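Local coordinates for Cfl (Pectobacterium brasiliense, PDB 7A9J), which probably activates carboxylic acids such as coronafacic acid with ATP for transfer to a nucleophile, including amines in amide synthesis, at residues G310-A315 and Y334-L339; P342-H347 and L378-P383; G358-G363 and G416-L421. The protein carries 1 engineered substitution. All coordinates share one frame; numbering follows the deposited sequence. Where two conformers were deposited one is given.

In the fold
The three contacts step outward, through neighbouring strands, from bound R4Z. Contact 1 joins strands 306-311 and 331-335; the latter runs beside strand 342-346 of contact 2, where Y334 N and I344 O lie 2.9 Å apart, and S382 OG of contact 2 meets L339 O at 2.8 Å. Contact 3 adds strand 356-360, the next neighbour of 342-346, with Y345 O 3.0 Å from W359 N. The centres of contacts 1 and 2 are about 8 Å apart, those of 2 and 3 about 7 Å. Contacts 1 and 2 touch R4Z, to which S333 OG, one residue before segment 334-339, is hydrogen-bonded; CA of G358 in contact 3 is about 12 Å from the nearest R4Z atom.

Contact 1. Residues G310-A315 and Y334-L339; sequences GGDSCA and YGQTEL. With R4Z (6-ethyl-1-oxidanylidene-indene-4-carboxylic acid), chain B.
G311 O takes two contacts from adjacent residues of the other strand: G335 N donates a hydrogen bond of 3.0 Å with an N-H...O angle of 161°, and Y334 CA makes a CA-H...O contact with the same oxygen, 3.4 Å from CA to O. This is a parallel bridge, G311 with Y334, between strands 306-311 and 331-335, the two strands of a beta-alpha-beta crossover whose helix is 316-326. The sequence YGQTE that begins at Y334 matches a core motif of adenylate-forming enzymes, which in relatives takes part in nucleotide binding. Just past the bridge, D312, deposited in two conformers, sets its carboxylate at nearly a right angle to the Y334 ring, with OD1 3.8 Å above one face and offset toward the rim. S313 O lies at the ring edge, in its plane. The ring swings under D312 because CG is anti to the backbone N (chi1 173°), and its hydroxyl goes on to D408. D312 OD2 and G335 O are both acceptors and cannot bond each other; a water donates to each, at 2.7 Å to OD2 and 2.8 Å to G335 O. R4Z rests against bare main chain, with G311 N 3.2 Å from C04. Glycine suits G310, where a CB would crowd C03, and G335, where one would collide with the ketone oxygen O01. Farther along, K197 forms a salt bridge with E338 OE2, while Q336 NE2 reaches E338 OE1 at 3.0 Å, arriving from above the carboxylate plane.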
loop_
_atom_site.group_PDB
_atom_site.type_symbol
_atom_site.label_atom_id
_atom_site.label_comp_id
_atom_site.label_asym_id
_atom_site.label_seq_id
_atom_site.Cartn_x
_atom_site.Cartn_y
_atom_site.Cartn_z
ATOM N N GLY A 310 4.207 3.055 -1.949
ATOM C CA GLY A 310 3.890 2.424 -0.672
ATOM C C GLY A 310 4.202 0.947 -0.679
ATOM O O GLY A 310 3.847 0.265 -1.625
ATOM N N GLY A 311 4.807 0.470 0.424
ATOM C CA GLY A 311 5.011 -0.946 0.681
ATOM C C GLY A 311 5.704 -1.367 1.979
ATOM O O GLY A 311 5.414 -0.893 3.099
ATOM N N ASP A 312 6.594 -2.359 1.802
ATOM C CA ASP A 312 7.393 -2.988 2.853
ATOM C C ASP A 312 8.822 -3.188 2.368
ATOM O O ASP A 312 9.556 -4.064 2.867
ATOM C CB ASP A 312 6.774 -4.313 3.299
ATOM C CG ASP A 312 5.881 -4.142 4.499
ATOM O OD1 ASP A 312 6.348 -3.466 5.447
ATOM O OD2 ASP A 312 4.728 -4.652 4.478
ATOM N N SER A 313 9.217 -2.386 1.380
ATOM C CA SER A 313 10.552 -2.387 0.856
ATOM C C SER A 313 11.098 -0.967 0.770
ATOM O O SER A 313 10.751 -0.070 1.562
ATOM C CB SER A 313 10.565 -3.019 -0.524
ATOM O OG SER A 313 11.883 -3.286 -0.952
ATOM N N CYS A 314 11.961 -0.791 -0.216
ATOM C CA CYS A 314 12.679 0.445 -0.474
ATOM C C CYS A 314 12.442 0.866 -1.927
ATOM O O CYS A 314 12.450 0.026 -2.840
ATOM C CB CYS A 314 14.135 0.202 -0.178
ATOM S SG CYS A 314 15.260 1.474 -0.706
ATOM N N ALA A 315 12.193 2.163 -2.150
ATOM C CA ALA A 315 11.944 2.632 -3.506
ATOM C C ALA A 315 13.047 3.549 -4.025
ATOM O O ALA A 315 12.806 4.425 -4.869
ATOM C CB ALA A 315 10.558 3.325 -3.552
ATOM N N TYR A 334 6.121 3.215 4.391
ATOM C CA TYR A 334 6.435 1.846 4.744
ATOM C C TYR A 334 5.527 1.491 5.900
ATOM O O TYR A 334 5.547 2.167 6.920
ATOM C CB TYR A 334 7.900 1.756 5.143
ATOM C CG TYR A 334 8.427 0.441 5.701
ATOM C CD1 TYR A 334 8.182 0.061 7.023
ATOM C CD2 TYR A 334 9.255 -0.369 4.931
ATOM C CE1 TYR A 334 8.770 -1.120 7.556
ATOM C CE2 TYR A 334 9.785 -1.561 5.443
ATOM C CZ TYR A 334 9.560 -1.911 6.763
ATOM O OH TYR A 334 10.139 -3.095 7.284
ATOM N N GLY A 335 4.749 0.438 5.752
ATOM C CA GLY A 335 3.831 0.119 6.833
ATOM C C GLY A 335 3.105 -1.161 6.509
ATOM O O GLY A 335 3.258 -1.740 5.421
ATOM N N GLN A 336 2.319 -1.610 7.487
ATOM C CA GLN A 336 1.555 -2.831 7.258
ATOM C C GLN A 336 0.386 -2.861 8.238
ATOM O O GLN A 336 0.379 -2.176 9.268
ATOM C CB GLN A 336 2.420 -4.086 7.423
ATOM C CG GLN A 336 2.995 -4.240 8.801
ATOM C CD GLN A 336 4.021 -5.396 8.855
ATOM O OE1 GLN A 336 5.218 -5.179 8.681
ATOM N NE2 GLN A 336 3.543 -6.621 9.044
ATOM N N THR A 337 -0.580 -3.718 7.916
ATOM C CA THR A 337 -1.817 -3.773 8.699
ATOM C C THR A 337 -1.570 -4.077 10.174
ATOM O O THR A 337 -2.198 -3.477 11.039
ATOM C CB THR A 337 -2.722 -4.826 8.053
ATOM O OG1 THR A 337 -2.929 -4.394 6.693
ATOM C CG2 THR A 337 -4.096 -4.866 8.753
ATOM N N GLU A 338 -0.645 -5.004 10.491
ATOM C CA GLU A 338 -0.391 -5.333 11.903
ATOM C C GLU A 338 0.131 -4.141 12.698
ATOM O O GLU A 338 -0.010 -4.086 13.917
ATOM C CB GLU A 338 0.614 -6.473 11.982
ATOM C CG GLU A 338 0.103 -7.751 11.369
ATOM C CD GLU A 338 0.369 -7.946 9.848
ATOM O OE1 GLU A 338 0.606 -6.973 9.055
ATOM O OE2 GLU A 338 0.310 -9.144 9.458
ATOM N N LEU A 339 0.739 -3.184 12.038
ATOM C CA LEU A 339 1.245 -1.987 12.692
ATOM C C LEU A 339 0.223 -0.870 12.657
ATOM O O LEU A 339 0.558 0.289 12.920
ATOM C CB LEU A 339 2.525 -1.534 12.001
ATOM C CG LEU A 339 3.594 -2.573 12.266
ATOM C CD1 LEU A 339 4.841 -2.180 11.490
ATOM C CD2 LEU A 339 3.862 -2.639 13.814
HETATM C C13 R4Z B . -1.373 -0.505 6.781
HETATM C C15 R4Z B . 0.373 0.747 5.432
HETATM C C02 R4Z B . 2.068 1.958 3.877
HETATM C C03 R4Z B . 2.598 1.859 2.591
HETATM C C04 R4Z B . 2.017 0.564 2.022
HETATM C C05 R4Z B . 1.117 0.962 4.283
HETATM C C06 R4Z B . 1.001 0.070 3.187
HETATM C C07 R4Z B . 0.114 -0.994 3.292
HETATM C C08 R4Z B . -0.029 -1.974 2.116
HETATM C C11 R4Z B . -0.658 -1.174 4.439
HETATM C C12 R4Z B . -0.543 -0.303 5.531
HETATM C C14 R4Z B . -2.828 0.000 6.564
HETATM O O01 R4Z B . 2.401 2.847 4.616
HETATM O O09 R4Z B . -1.029 -2.741 2.121
HETATM O O10 R4Z B . 0.821 -2.043 1.171
HETATM O O HOH W 1 2.255 -3.851 3.884
#

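Contact 2. Residues P342-H347 and L378-P383; sequences PVIYHH and LLIRSP. With R4Z (6-ethyl-1-oxidanylidene-indene-4-carboxylic acid), chain B.
V343 points its CB toward segment 378-383 and divides there into two branches with different partners. CG1, beside the backbone N (chi1 -68°), rests against S382, 3.9 Å from its CB. CG2, held between the backbone N and the carbonyl carbon, meets I380 end to end, 4.0 Å from CD1 and slightly farther from CG2. A beta-branched residue suits this place because one CB can serve both neighbours. I344, next in sequence, also directs its CB to the same segment, and its CD1 is the atom that makes the contact: L378 CD2 meets it tip to tip at 3.7 Å, and I380 CD1 lies beside it at 3.9 Å. Two successive residues can face the same way because V343 and I344 form a classic beta bulge opposite Y334 of strand 331-335. The bulge thus turns two apolar side chains at once toward strand 376-381, which pairs with 365-368 in the beta-rich part of the AMP-binding region. No hydrogen bond crosses between the segments; the axes of strands 342-346 and 378-381 approach to 9.1 Å at an angle of 122°, so side chains meeting from both strands, not backbone bonds, join them, and I380 also packs on the Y334 ring. S382 is small enough to sit under V343 CG1 while its hydroxyl is engaged by L339 O and A384 N. Just before the bulge, P342 turns away from segment 378-383 and brings CB, 3.3 Å away, and CG up to the ketone oxygen O01 of R4Z.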
loop_
_atom_site.group_PDB
_atom_site.type_symbol
_atom_site.label_atom_id
_atom_site.label_comp_id
_atom_site.label_asym_id
_atom_site.label_seq_id
_atom_site.Cartn_x
_atom_site.Cartn_y
_atom_site.Cartn_z
ATOM N N PRO A 342 0.840 3.276 8.257
ATOM C CA PRO A 342 2.213 3.685 7.911
ATOM C C PRO A 342 3.011 3.958 9.187
ATOM O O PRO A 342 2.545 4.637 10.122
ATOM C CB PRO A 342 2.015 5.004 7.135
ATOM C CG PRO A 342 0.517 4.960 6.742
ATOM C CD PRO A 342 -0.146 4.331 7.955
ATOM N N VAL A 343 4.276 3.514 9.191
ATOM C CA VAL A 343 5.102 3.821 10.357
ATOM C C VAL A 343 6.401 4.523 10.018
ATOM O O VAL A 343 7.011 5.111 10.903
ATOM C CB VAL A 343 5.416 2.533 11.161
ATOM C CG1 VAL A 343 4.077 2.043 11.805
ATOM C CG2 VAL A 343 6.050 1.433 10.274
ATOM N N ILE A 344 6.898 4.394 8.803
ATOM C CA ILE A 344 8.156 5.009 8.409
ATOM C C ILE A 344 7.905 5.714 7.083
ATOM O O ILE A 344 7.267 5.157 6.187
ATOM C CB ILE A 344 9.288 3.956 8.306
ATOM C CG1 ILE A 344 9.618 3.434 9.695
ATOM C CG2 ILE A 344 10.531 4.613 7.694
ATOM C CD1 ILE A 344 10.438 2.067 9.709
ATOM N N TYR A 345 8.377 6.939 6.983
ATOM C CA TYR A 345 8.044 7.787 5.864
ATOM C C TYR A 345 9.291 8.439 5.312
ATOM O O TYR A 345 10.073 9.014 6.070
ATOM C CB TYR A 345 7.040 8.808 6.359
ATOM C CG TYR A 345 6.732 9.969 5.441
ATOM C CD1 TYR A 345 6.405 9.771 4.116
ATOM C CD2 TYR A 345 6.757 11.269 5.942
ATOM C CE1 TYR A 345 6.104 10.858 3.256
ATOM C CE2 TYR A 345 6.478 12.374 5.110
ATOM C CZ TYR A 345 6.147 12.149 3.764
ATOM O OH TYR A 345 5.846 13.239 2.970
ATOM N N HIS A 346 9.468 8.348 3.990
ATOM C CA HIS A 346 10.601 8.966 3.345
ATOM C C HIS A 346 10.086 10.134 2.521
ATOM O O HIS A 346 9.498 9.937 1.457
ATOM C CB HIS A 346 11.366 7.959 2.480
ATOM C CG HIS A 346 12.763 8.383 2.248
ATOM N ND1 HIS A 346 13.122 9.715 2.195
ATOM C CD2 HIS A 346 13.917 7.667 2.133
ATOM C CE1 HIS A 346 14.443 9.799 2.055
ATOM N NE2 HIS A 346 14.946 8.574 2.043
ATOM N N HIS A 347 10.247 11.348 3.037
ATOM C CA HIS A 347 9.665 12.481 2.328
ATOM C C HIS A 347 10.530 12.936 1.156
ATOM O O HIS A 347 10.141 13.831 0.449
ATOM C CB HIS A 347 9.461 13.634 3.324
ATOM C CG HIS A 347 10.724 14.057 3.970
ATOM N ND1 HIS A 347 11.208 13.432 5.100
ATOM C CD2 HIS A 347 11.619 15.016 3.640
ATOM C CE1 HIS A 347 12.356 14.002 5.454
ATOM N NE2 HIS A 347 12.640 14.953 4.579
ATOM N N LEU A 378 15.265 -4.621 11.648
ATOM C CA LEU A 378 14.369 -3.558 12.091
ATOM C C LEU A 378 13.173 -4.171 12.811
ATOM O O LEU A 378 12.451 -4.997 12.231
ATOM C CB LEU A 378 13.888 -2.737 10.905
ATOM C CG LEU A 378 12.823 -1.720 11.175
ATOM C CD1 LEU A 378 13.362 -0.734 12.184
ATOM C CD2 LEU A 378 12.477 -1.073 9.817
ATOM N N LEU A 379 12.992 -3.768 14.067
ATOM C CA LEU A 379 11.829 -4.080 14.887
ATOM C C LEU A 379 11.035 -2.804 15.145
ATOM O O LEU A 379 11.613 -1.737 15.352
ATOM C CB LEU A 379 12.266 -4.684 16.226
ATOM C CG LEU A 379 13.331 -5.786 16.224
ATOM C CD1 LEU A 379 13.539 -6.369 17.612
ATOM C CD2 LEU A 379 12.888 -6.829 15.266
ATOM N N ILE A 380 9.706 -2.898 15.148
ATOM C CA ILE A 380 8.886 -1.687 15.187
ATOM C C ILE A 380 7.763 -1.865 16.198
ATOM O O ILE A 380 7.119 -2.916 16.244
ATOM C CB ILE A 380 8.291 -1.309 13.809
ATOM C CG1 ILE A 380 9.417 -1.098 12.785
ATOM C CG2 ILE A 380 7.405 -0.004 13.929
ATOM C CD1 ILE A 380 8.887 -1.110 11.375
ATOM N N ARG A 381 7.523 -0.827 16.996
ATOM C CA ARG A 381 6.295 -0.713 17.757
ATOM C C ARG A 381 5.546 0.554 17.319
ATOM O O ARG A 381 6.142 1.635 17.224
ATOM C CB ARG A 381 6.605 -0.701 19.258
ATOM C CG ARG A 381 5.391 -0.897 20.140
ATOM C CD ARG A 381 5.881 -1.533 21.477
ATOM N NE ARG A 381 6.833 -0.655 22.152
ATOM C CZ ARG A 381 7.563 -1.001 23.208
ATOM N NH1 ARG A 381 7.448 -2.218 23.719
ATOM N NH2 ARG A 381 8.404 -0.122 23.756
ATOM N N SER A 382 4.275 0.406 17.031
ATOM C CA SER A 382 3.506 1.511 16.444
ATOM C C SER A 382 2.569 2.152 17.476
ATOM O O SER A 382 2.099 1.461 18.396
ATOM C CB SER A 382 2.687 1.002 15.249
ATOM O OG SER A 382 1.723 1.990 14.869
ATOM N N PRO A 383 2.324 3.472 17.393
ATOM C CA PRO A 383 1.316 4.081 18.277
ATOM C C PRO A 383 -0.092 3.692 17.909
ATOM O O PRO A 383 -1.011 3.897 18.723
ATOM C CB PRO A 383 1.544 5.590 18.102
ATOM C CG PRO A 383 1.991 5.715 16.664
ATOM C CD PRO A 383 2.915 4.477 16.490
HETATM C C13 R4Z B . -1.373 -0.505 6.781
HETATM C C15 R4Z B . 0.373 0.747 5.432
HETATM C C02 R4Z B . 2.068 1.958 3.877
HETATM C C03 R4Z B . 2.598 1.859 2.591
HETATM C C04 R4Z B . 2.017 0.564 2.022
HETATM C C05 R4Z B . 1.117 0.962 4.283
HETATM C C06 R4Z B . 1.001 0.070 3.187
HETATM C C07 R4Z B . 0.114 -0.994 3.292
HETATM C C08 R4Z B . -0.029 -1.974 2.116
HETATM C C11 R4Z B . -0.658 -1.174 4.439
HETATM C C12 R4Z B . -0.543 -0.303 5.531
HETATM C C14 R4Z B . -2.828 0.000 6.564
HETATM O O01 R4Z B . 2.401 2.847 4.616
HETATM O O09 R4Z B . -1.029 -2.741 2.121
HETATM O O10 R4Z B . 0.821 -2.043 1.171
#

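Contact 3. Residues G358-G363 and G416-L421; sequences GWPLPG and GNLIFL. Engineered in segment 416-421: G416 (natural residue Arg).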
loop_
_atom_site.group_PDB
_atom_site.type_symbol
_atom_site.label_atom_id
_atom_site.label_comp_id
_atom_site.label_asym_id
_atom_site.label_seq_id
_atom_site.Cartn_x
_atom_site.Cartn_y
_atom_site.Cartn_z
ATOM N N GLY A 358 13.690 6.017 5.125
ATOM C CA GLY A 358 13.124 7.203 5.729
ATOM C C GLY A 358 13.112 7.183 7.252
ATOM O O GLY A 358 13.899 6.466 7.906
ATOM N N TRP A 359 12.192 7.933 7.831
ATOM C CA TRP A 359 12.199 8.230 9.236
ATOM C C TRP A 359 10.965 7.660 9.919
ATOM O O TRP A 359 9.850 7.824 9.401
ATOM C CB TRP A 359 12.232 9.753 9.466
ATOM C CG TRP A 359 13.525 10.398 9.119
ATOM C CD1 TRP A 359 14.547 10.680 10.001
ATOM C CD2 TRP A 359 14.034 10.740 7.796
ATOM N NE1 TRP A 359 15.602 11.227 9.333
ATOM C CE2 TRP A 359 15.316 11.292 7.994
ATOM C CE3 TRP A 359 13.482 10.732 6.500
ATOM C CZ2 TRP A 359 16.125 11.753 6.927
ATOM C CZ3 TRP A 359 14.270 11.184 5.438
ATOM C CH2 TRP A 359 15.597 11.663 5.668
ATOM N N PRO A 360 11.085 7.205 11.165
ATOM C CA PRO A 360 9.869 6.818 11.917
ATOM C C PRO A 360 8.930 7.999 12.082
ATOM O O PRO A 360 9.335 9.127 12.377
ATOM C CB PRO A 360 10.417 6.363 13.289
ATOM C CG PRO A 360 11.846 5.830 12.913
ATOM C CD PRO A 360 12.333 6.861 11.891
ATOM N N LEU A 361 7.651 7.707 11.907
ATOM C CA LEU A 361 6.612 8.684 12.116
ATOM C C LEU A 361 6.442 8.988 13.597
ATOM O O LEU A 361 6.968 8.279 14.457
ATOM C CB LEU A 361 5.361 8.122 11.479
ATOM C CG LEU A 361 5.435 8.218 9.947
ATOM C CD1 LEU A 361 4.249 7.377 9.313
ATOM C CD2 LEU A 361 5.450 9.664 9.424
ATOM N N PRO A 362 5.664 10.031 13.942
ATOM C CA PRO A 362 5.517 10.386 15.369
ATOM C C PRO A 362 4.923 9.252 16.194
ATOM O O PRO A 362 3.990 8.568 15.769
ATOM C CB PRO A 362 4.604 11.625 15.349
ATOM C CG PRO A 362 4.824 12.228 13.980
ATOM C CD PRO A 362 5.011 11.027 13.054
ATOM N N GLY A 363 5.565 9.003 17.349
ATOM C CA GLY A 363 5.164 7.943 18.252
ATOM C C GLY A 363 5.676 6.567 17.883
ATOM O O GLY A 363 5.511 5.631 18.670
ATOM N N GLY A 416 18.617 10.021 12.020
ATOM C CA GLY A 416 17.435 9.182 12.127
ATOM C C GLY A 416 17.056 8.389 10.900
ATOM O O GLY A 416 16.169 7.528 10.985
ATOM N N ASN A 417 17.611 8.715 9.737
ATOM C CA ASN A 417 17.223 8.028 8.512
ATOM C C ASN A 417 17.623 6.543 8.578
ATOM O O ASN A 417 18.693 6.207 9.063
ATOM C CB ASN A 417 17.896 8.690 7.304
ATOM C CG ASN A 417 17.400 8.140 5.986
ATOM O OD1 ASN A 417 16.310 7.599 5.894
ATOM N ND2 ASN A 417 18.235 8.258 4.947
ATOM N N LEU A 418 16.690 5.671 8.134
ATOM C CA LEU A 418 16.948 4.221 8.145
ATOM C C LEU A 418 17.474 3.845 6.777
ATOM O O LEU A 418 16.759 3.802 5.787
ATOM C CB LEU A 418 15.665 3.472 8.485
ATOM C CG LEU A 418 15.305 3.860 9.934
ATOM C CD1 LEU A 418 13.903 3.326 10.162
ATOM C CD2 LEU A 418 16.297 3.151 10.954
ATOM N N ILE A 419 18.772 3.628 6.713
ATOM C CA ILE A 419 19.365 3.031 5.530
ATOM C C ILE A 419 18.875 1.605 5.369
ATOM O O ILE A 419 18.857 0.810 6.322
ATOM C CB ILE A 419 20.899 3.093 5.670
ATOM C CG1 ILE A 419 21.400 4.513 5.689
ATOM C CG2 ILE A 419 21.520 2.305 4.564
ATOM C CD1 ILE A 419 20.833 5.516 4.659
ATOM N N PHE A 420 18.551 1.229 4.156
ATOM C CA PHE A 420 17.928 -0.061 3.910
ATOM C C PHE A 420 18.961 -1.028 3.362
ATOM O O PHE A 420 19.614 -0.748 2.353
ATOM C CB PHE A 420 16.732 0.083 2.953
ATOM C CG PHE A 420 15.955 -1.178 2.785
ATOM C CD1 PHE A 420 15.024 -1.540 3.752
ATOM C CD2 PHE A 420 16.042 -1.907 1.622
ATOM C CE1 PHE A 420 14.266 -2.679 3.580
ATOM C CE2 PHE A 420 15.275 -3.061 1.449
ATOM C CZ PHE A 420 14.422 -3.445 2.433
ATOM N N LEU A 421 19.128 -2.141 4.058
ATOM C CA LEU A 421 20.155 -3.102 3.689
ATOM C C LEU A 421 19.544 -4.358 3.101
ATOM O O LEU A 421 20.260 -5.371 2.881
ATOM C CB LEU A 421 21.033 -3.446 4.907
ATOM C CG LEU A 421 21.663 -2.173 5.459
ATOM C CD1 LEU A 421 22.465 -2.490 6.681
ATOM C CD2 LEU A 421 22.577 -1.630 4.386
#
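L418 N donates to G358 O at 2.9 Å with an N-H...O angle of 155°, the firm hydrogen bond between these two segments. The N417 amide oxygen OD1 comes to G358 N in a weak, strongly bent bond of 3.2 Å. The asparagine CG is anti to the backbone N, which carries the amide across to G358. That residue has a positive phi of 103°, a conformation that glycine adopts easily because no CB presses on the preceding carbonyl. The indole of W359 lies over N417: CB of the asparagine sits 3.4 Å above the ring plane, offset toward the rim, and the amide is turned only 20° from the ring. The indole NE1 does not bond to the nearby N417 N, since both are donors; it gives its hydrogen to N415 O, and OD1 of the same asparagine, N415, accepts from N417 N. The large flat ring spreads over the turn while its single polar atom is satisfied. G416, an engineered residue that replaces arginine, puts its carbonyl carbon 3.5 Å from W359 CD1. P360 CD touches L418 CD1 at 4.2 Å; as proline it has no N-H to donate toward strand 418-423. The indole also meets H346 edge-to-face and the imidazole of H347. Strand 356-360 thereby lies between strand 342-346, to which W359 and L361 are bonded through the backbone, and strand 418-423, which pairs in turn with 408-412, while the L418 side chain packs on I344 and Q412.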